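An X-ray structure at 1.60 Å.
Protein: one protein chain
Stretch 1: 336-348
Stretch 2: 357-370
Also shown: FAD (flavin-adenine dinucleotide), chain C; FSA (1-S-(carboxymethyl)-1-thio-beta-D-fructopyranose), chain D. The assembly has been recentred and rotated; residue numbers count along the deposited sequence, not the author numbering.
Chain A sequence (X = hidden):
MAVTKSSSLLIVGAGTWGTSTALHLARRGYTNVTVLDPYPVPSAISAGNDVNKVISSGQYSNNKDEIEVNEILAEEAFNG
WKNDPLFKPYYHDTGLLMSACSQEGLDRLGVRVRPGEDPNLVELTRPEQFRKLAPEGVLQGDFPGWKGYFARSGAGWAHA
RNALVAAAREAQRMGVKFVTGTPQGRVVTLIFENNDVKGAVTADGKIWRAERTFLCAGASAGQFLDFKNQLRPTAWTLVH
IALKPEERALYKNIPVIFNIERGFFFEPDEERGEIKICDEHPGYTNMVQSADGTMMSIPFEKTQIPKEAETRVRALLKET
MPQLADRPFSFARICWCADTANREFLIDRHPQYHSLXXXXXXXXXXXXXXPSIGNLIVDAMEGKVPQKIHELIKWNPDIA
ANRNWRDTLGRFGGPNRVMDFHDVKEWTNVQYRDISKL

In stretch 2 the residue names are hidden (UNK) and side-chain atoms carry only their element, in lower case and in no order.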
# COMPACT_ATOMS: atom_id res chain seq x y z
N TRP A 336 3.13 -4.69 5.49
CA TRP A 336 3.60 -5.55 4.40
C TRP A 336 2.90 -5.32 3.09
O TRP A 336 1.68 -5.12 3.06
CB TRP A 336 3.37 -7.01 4.75
CG TRP A 336 4.27 -7.56 5.82
CD1 TRP A 336 4.05 -7.53 7.16
CD2 TRP A 336 5.51 -8.24 5.62
NE1 TRP A 336 5.09 -8.15 7.83
CE2 TRP A 336 6.00 -8.59 6.90
CE3 TRP A 336 6.27 -8.57 4.48
CZ2 TRP A 336 7.22 -9.27 7.08
CZ3 TRP A 336 7.48 -9.25 4.66
CH2 TRP A 336 7.94 -9.59 5.96
N CYS A 337 3.66 -5.40 2.00
CA CYS A 337 3.08 -5.48 0.66
C CYS A 337 3.90 -6.50 -0.12
O CYS A 337 4.65 -7.30 0.48
CB CYS A 337 3.03 -4.10 -0.01
SG CYS A 337 1.93 -3.98 -1.48
N ALA A 338 3.78 -6.49 -1.44
CA ALA A 338 4.56 -7.42 -2.26
C ALA A 338 4.92 -6.82 -3.59
O ALA A 338 4.05 -6.36 -4.33
CB ALA A 338 3.84 -8.75 -2.44
N ASP A 339 6.22 -6.83 -3.89
CA ASP A 339 6.76 -6.17 -5.08
C ASP A 339 6.91 -7.17 -6.22
O ASP A 339 7.47 -8.27 -6.04
CB ASP A 339 8.15 -5.61 -4.81
CG ASP A 339 8.15 -4.38 -3.93
OD1 ASP A 339 7.30 -3.49 -4.12
OD2 ASP A 339 9.06 -4.30 -3.09
N THR A 340 6.43 -6.78 -7.39
CA THR A 340 6.78 -7.49 -8.63
C THR A 340 8.19 -7.04 -9.05
O THR A 340 8.74 -6.09 -8.48
CB THR A 340 5.77 -7.21 -9.75
OG1 THR A 340 5.71 -5.80 -9.96
CG2 THR A 340 4.35 -7.76 -9.38
N ALA A 341 8.77 -7.71 -10.05
CA ALA A 341 10.16 -7.44 -10.45
C ALA A 341 10.40 -6.03 -10.99
O ALA A 341 11.54 -5.55 -10.99
CB ALA A 341 10.65 -8.50 -11.46
N ASN A 342 9.33 -5.39 -11.45
CA ASN A 342 9.40 -4.02 -11.98
C ASN A 342 8.38 -3.07 -11.33
O ASN A 342 8.13 -1.97 -11.82
CB ASN A 342 9.21 -4.04 -13.50
CG ASN A 342 7.84 -4.51 -13.91
OD1 ASN A 342 7.04 -4.97 -13.08
ND2 ASN A 342 7.55 -4.43 -15.21
N ARG A 343 7.78 -3.55 -10.23
CA ARG A 343 6.77 -2.80 -9.47
C ARG A 343 5.53 -2.39 -10.28
O ARG A 343 4.84 -1.43 -9.94
CB ARG A 343 7.40 -1.63 -8.71
CG ARG A 343 8.30 -2.10 -7.59
CD ARG A 343 8.86 -0.92 -6.82
NE ARG A 343 7.80 -0.24 -6.07
CZ ARG A 343 7.96 0.93 -5.47
NH1 ARG A 343 9.14 1.56 -5.52
NH2 ARG A 343 6.95 1.47 -4.81
N GLU A 344 5.25 -3.16 -11.31
CA GLU A 344 3.96 -3.08 -12.00
C GLU A 344 2.99 -4.11 -11.42
O GLU A 344 3.40 -5.15 -10.91
CB GLU A 344 4.10 -3.30 -13.50
CG GLU A 344 5.06 -2.35 -14.22
CD GLU A 344 4.68 -0.85 -14.14
OE1 GLU A 344 3.56 -0.47 -13.71
OE2 GLU A 344 5.54 -0.03 -14.54
N PHE A 345 1.69 -3.82 -11.51
CA PHE A 345 0.69 -4.65 -10.83
C PHE A 345 0.52 -6.00 -11.52
O PHE A 345 0.91 -6.18 -12.69
CB PHE A 345 -0.66 -3.93 -10.78
CG PHE A 345 -0.59 -2.55 -10.17
CD1 PHE A 345 0.30 -2.28 -9.12
CD2 PHE A 345 -1.44 -1.55 -10.62
CE1 PHE A 345 0.38 -1.00 -8.54
CE2 PHE A 345 -1.38 -0.26 -10.05
CZ PHE A 345 -0.48 0.01 -9.01
N LEU A 346 -0.05 -6.96 -10.78
CA LEU A 346 -0.31 -8.30 -11.30
C LEU A 346 -1.81 -8.55 -11.17
O LEU A 346 -2.32 -8.96 -10.12
CB LEU A 346 0.51 -9.36 -10.55
CG LEU A 346 0.30 -10.82 -10.96
CD1 LEU A 346 0.29 -11.02 -12.49
CD2 LEU A 346 1.38 -11.65 -10.28
N ILE A 347 -2.53 -8.25 -12.26
CA ILE A 347 -3.98 -8.34 -12.31
C ILE A 347 -4.32 -9.05 -13.61
O ILE A 347 -4.10 -8.51 -14.70
CB ILE A 347 -4.65 -6.93 -12.25
CG1 ILE A 347 -4.36 -6.26 -10.90
CG2 ILE A 347 -6.15 -7.01 -12.56
CD1 ILE A 347 -4.56 -4.74 -10.88
N ASP A 348 -4.78 -10.30 -13.50
CA ASP A 348 -5.00 -11.14 -14.67
C ASP A 348 -5.75 -12.38 -14.24
O ASP A 348 -5.82 -12.71 -13.05
CB ASP A 348 -3.65 -11.55 -15.26
CG ASP A 348 -3.73 -11.98 -16.75
OD1 ASP A 348 -4.82 -12.00 -17.38
OD2 ASP A 348 -2.66 -12.31 -17.29
N UNK A 357 -8.69 -15.55 -10.56
CA UNK A 357 -8.32 -14.18 -10.94
C UNK A 357 -7.35 -13.65 -9.89
O UNK A 357 -7.61 -13.77 -8.69
c UNK A 357 -9.56 -13.25 -11.01
c UNK A 357 -10.61 -13.84 -11.96
c UNK A 357 -9.16 -11.86 -11.51
N UNK A 358 -6.25 -13.08 -10.35
CA UNK A 358 -5.23 -12.49 -9.48
C UNK A 358 -5.48 -11.00 -9.35
O UNK A 358 -5.71 -10.33 -10.35
c UNK A 358 -3.19 -14.08 -10.09
c UNK A 358 -3.82 -12.68 -10.08
c UNK A 358 -3.61 -14.85 -11.32
c UNK A 358 -3.51 -14.86 -8.81
N UNK A 359 -5.44 -10.48 -8.13
CA UNK A 359 -5.44 -9.04 -7.95
C UNK A 359 -4.40 -8.71 -6.91
O UNK A 359 -4.71 -8.57 -5.73
N UNK A 360 -3.14 -8.66 -7.34
CA UNK A 360 -2.05 -8.46 -6.39
C UNK A 360 -0.82 -7.81 -7.00
O UNK A 360 -0.90 -7.17 -8.04
s UNK A 360 -1.34 -11.06 -6.78
c UNK A 360 -1.69 -9.74 -5.66
N UNK A 361 0.31 -7.95 -6.30
CA UNK A 361 1.54 -7.25 -6.67
C UNK A 361 1.40 -5.73 -6.65
O UNK A 361 1.92 -5.04 -7.52
N UNK A 362 0.71 -5.21 -5.63
CA UNK A 362 0.53 -3.76 -5.49
C UNK A 362 1.86 -3.01 -5.29
O UNK A 362 1.90 -1.78 -5.42
c UNK A 362 -0.43 -3.45 -4.36
N UNK A 363 2.92 -3.75 -4.98
CA UNK A 363 4.29 -3.20 -5.07
C UNK A 363 4.52 -1.94 -4.21
O UNK A 363 5.27 -1.02 -4.59
o UNK A 363 4.65 -4.22 -7.26
c UNK A 363 4.67 -2.98 -6.54
N UNK A 364 3.89 -1.93 -3.04
CA UNK A 364 4.08 -0.84 -2.08
C UNK A 364 3.60 0.50 -2.58
O UNK A 364 4.08 1.54 -2.12
N UNK A 365 2.63 0.50 -3.50
CA UNK A 365 2.10 1.77 -3.99
C UNK A 365 0.63 1.64 -4.37
O UNK A 365 0.12 2.43 -5.15
c UNK A 365 3.90 1.81 -7.43
n UNK A 365 3.03 0.67 -10.83
n UNK A 365 3.80 1.06 -8.68
c UNK A 365 3.05 1.42 -9.73
n UNK A 365 2.31 2.53 -9.67
c UNK A 365 2.84 1.40 -6.42
c UNK A 365 2.94 2.26 -5.18
N UNK A 366 -0.07 0.66 -3.79
CA UNK A 366 -1.41 0.35 -4.25
C UNK A 366 -2.57 1.00 -3.50
O UNK A 366 -3.72 0.83 -3.93
N UNK A 367 -2.33 1.71 -2.40
CA UNK A 367 -3.49 2.16 -1.64
C UNK A 367 -4.33 3.16 -2.42
O UNK A 367 -5.57 3.11 -2.39
c UNK A 367 -5.05 4.35 0.39
c UNK A 367 -7.02 3.61 1.60
c UNK A 367 -5.24 2.05 1.06
c UNK A 367 -3.21 2.74 -0.26
c UNK A 367 -6.29 4.63 0.98
c UNK A 367 -4.50 3.07 0.46
c UNK A 367 -6.50 2.32 1.66
N UNK A 368 -3.64 4.06 -3.09
CA UNK A 368 -4.32 5.17 -3.76
C UNK A 368 -5.34 4.68 -4.80
O UNK A 368 -6.21 5.46 -5.18
c UNK A 368 -0.21 6.64 -4.98
c UNK A 368 -2.49 5.56 -5.50
c UNK A 368 -3.32 6.14 -4.38
c UNK A 368 -1.39 6.55 -5.95
n UNK A 368 0.56 5.35 -4.88
N UNK A 369 -5.22 3.42 -5.23
CA UNK A 369 -6.17 2.84 -6.21
C UNK A 369 -7.42 2.22 -5.58
O UNK A 369 -8.26 1.62 -6.29
c UNK A 369 -3.19 3.61 -9.58
c UNK A 369 -4.31 3.05 -8.99
c UNK A 369 -1.97 3.54 -8.90
c UNK A 369 -4.23 2.41 -7.75
c UNK A 369 -1.87 2.91 -7.69
c UNK A 369 -2.99 2.36 -7.11
o UNK A 369 -0.83 4.10 -9.44
c UNK A 369 -5.45 1.81 -7.10
N UNK A 370 -7.59 2.38 -4.28
CA UNK A 370 -8.78 1.85 -3.61
C UNK A 370 -10.10 2.17 -4.35
O UNK A 370 -10.95 1.28 -4.50
c UNK A 370 -10.12 1.92 -1.38
c UNK A 370 -10.27 0.40 -1.26
c UNK A 370 -10.20 2.57 0.00
c UNK A 370 -8.86 2.33 -2.16
PA FAD C . -3.69 -5.63 1.94
O1A FAD C . -4.50 -4.41 2.02
O2A FAD C . -2.54 -5.79 2.89
O5B FAD C . -4.74 -6.81 2.10
C5B FAD C . -4.35 -8.18 2.20
C4B FAD C . -5.49 -8.90 2.93
O4B FAD C . -5.15 -10.30 2.79
C3B FAD C . -5.39 -8.56 4.44
O3B FAD C . -6.60 -7.95 4.91
C2B FAD C . -5.16 -9.94 5.07
O2B FAD C . -5.88 -10.11 6.33
C1B FAD C . -5.66 -10.90 3.94
N9A FAD C . -5.17 -12.27 4.26
C8A FAD C . -3.96 -12.65 4.74
N7A FAD C . -3.97 -13.98 4.93
C5A FAD C . -5.17 -14.45 4.57
C6A FAD C . -5.77 -15.71 4.56
N6A FAD C . -5.07 -16.79 5.00
N1A FAD C . -7.03 -15.83 4.12
C2A FAD C . -7.73 -14.77 3.70
N3A FAD C . -7.20 -13.55 3.70
C4A FAD C . -5.93 -13.37 4.13
N1 FAD C . 0.20 3.13 -1.01
C2 FAD C . -0.23 4.36 -1.51
O2 FAD C . -0.92 4.44 -2.52
N3 FAD C . 0.15 5.52 -0.83
C4 FAD C . 0.95 5.48 0.31
O4 FAD C . 1.26 6.53 0.89
C4X FAD C . 1.38 4.23 0.78
N5 FAD C . 2.19 4.15 1.91
C5X FAD C . 2.47 2.91 2.48
C6 FAD C . 3.09 2.86 3.72
C7 FAD C . 3.34 1.64 4.33
C7M FAD C . 4.06 1.65 5.68
C8 FAD C . 2.94 0.45 3.71
C8M FAD C . 3.15 -0.90 4.43
C9 FAD C . 2.29 0.51 2.47
C9A FAD C . 2.04 1.74 1.85
N10 FAD C . 1.40 1.82 0.60
C10 FAD C . 1.00 3.07 0.12
C1' FAD C . 1.14 0.61 -0.19
C2' FAD C . -0.29 0.13 0.05
O2' FAD C . -0.61 0.23 1.45
C3' FAD C . -0.42 -1.31 -0.44
O3' FAD C . 0.16 -1.42 -1.75
C4' FAD C . -1.88 -1.76 -0.54
O4' FAD C . -2.63 -1.38 0.62
C5' FAD C . -1.92 -3.28 -0.69
O5' FAD C . -3.28 -3.71 -0.85
P FAD C . -3.62 -5.28 -0.95
O1P FAD C . -2.79 -5.89 -2.03
O2P FAD C . -5.10 -5.36 -1.01
O3P FAD C . -3.15 -5.89 0.45
OAB FSA D . 2.67 5.76 -3.46
CAL FSA D . 3.02 6.75 -2.79
OAA FSA D . 2.85 7.93 -3.20
CAH FSA D . 3.70 6.58 -1.45
SAK FSA D . 4.04 4.89 -1.07
C1 FSA D . 4.87 5.22 0.46
C2 FSA D . 5.78 4.05 0.86
O2 FSA D . 6.06 4.11 2.26
C3 FSA D . 7.09 4.08 0.07
O3 FSA D . 7.85 5.24 0.44
C4 FSA D . 7.91 2.80 0.27
O4 FSA D . 9.03 2.80 -0.63
C5 FSA D . 7.07 1.54 -0.01
O5 FSA D . 6.77 1.42 -1.40
C6 FSA D . 5.79 1.60 0.81
O6 FSA D . 5.09 2.82 0.52

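Position 357 carries three carbons, one bearing the other two, and its CA offers a CA-H...O contact to Asp348 O; a beta-branched fork makes it Val357. Position 358 has four carbons forked at the second: Leu358. Its backbone pairs with Asp348 in both directions, Leu358 N to Asp348 O at 2.8 Å and Asp348 N to Leu358 O at 3.3 Å.

Position 359 has no side-chain atoms, so it is Gly359, set opposite Ile347 in the non-hydrogen-bonded pair. Position 360 holds one carbon and one sulfur, hence Cys360. Its strand pairing is tight, with Leu346 N to Cys360 O and Cys360 N to Leu346 O both 2.9 Å, and its sulfur lies on the same sheet face as the Leu346 side chain.

Position 361 is bare, with phi +60°. A CB there would sit 2.7 Å from Thr340 CG2, a clash, so Gly361 fits on two counts. Position 362 has a single carbon, 3.8 Å from Cys337 SG: Ala362. At 363 a carbon carries one oxygen, and that oxygen accepts from Thr340 N at 3.1 Å; this is Ser363. Its backbone N also reaches Ala338 O at 2.9 Å, and its O receives both NE and NH2 of Arg343, each at 3.0 Å.

Position 364 is bare, again with positive phi. Its N donates to Cys337 SG at 3.2 Å, and a CB would clash with FSA O5; it is Gly364.

Position 365 runs three carbons, a nitrogen, then a carbon with two more nitrogens: Arg365. Its NE and NH2 grip Arg343 O at 3.0 and 2.9 Å, NH2 makes a salt bridge to Glu344 OE1 at 3.1 Å, and a guanidinium face covers Phe345 CE1.

Position 366 lacks side-chain atoms; a CB would strike Ala362 CB, which suits Gly366. Position 367, one carbon and a six-carbon ring without oxygen, is Phe367, beyond reach of stretch 1. Four carbons ending in nitrogen make 368 Lys368, whose NZ serves FAD O2 and FSA OAB instead. Position 369 bears a ring with one oxygen, Tyr369; its face receives the Phe345 edge, centroids 5.1 Å apart. Position 370, four carbons forked at the second, is Leu370, also out of reach.

The contact works in two modes. An antiparallel ladder fixes register, then a glycine-rich loop admits close packing and turns backbone groups toward stretch 1 and the ligands. Arg343 and Arg365 each clamp a backbone carbonyl of the other stretch, while Phe345 meets both Arg365 and Tyr369, with the Arg365 guanidinium over one face of its ring and its edge turned to the face of Tyr369.

Stretch 2, residues 357-370: VLGCGASGRGFKYL
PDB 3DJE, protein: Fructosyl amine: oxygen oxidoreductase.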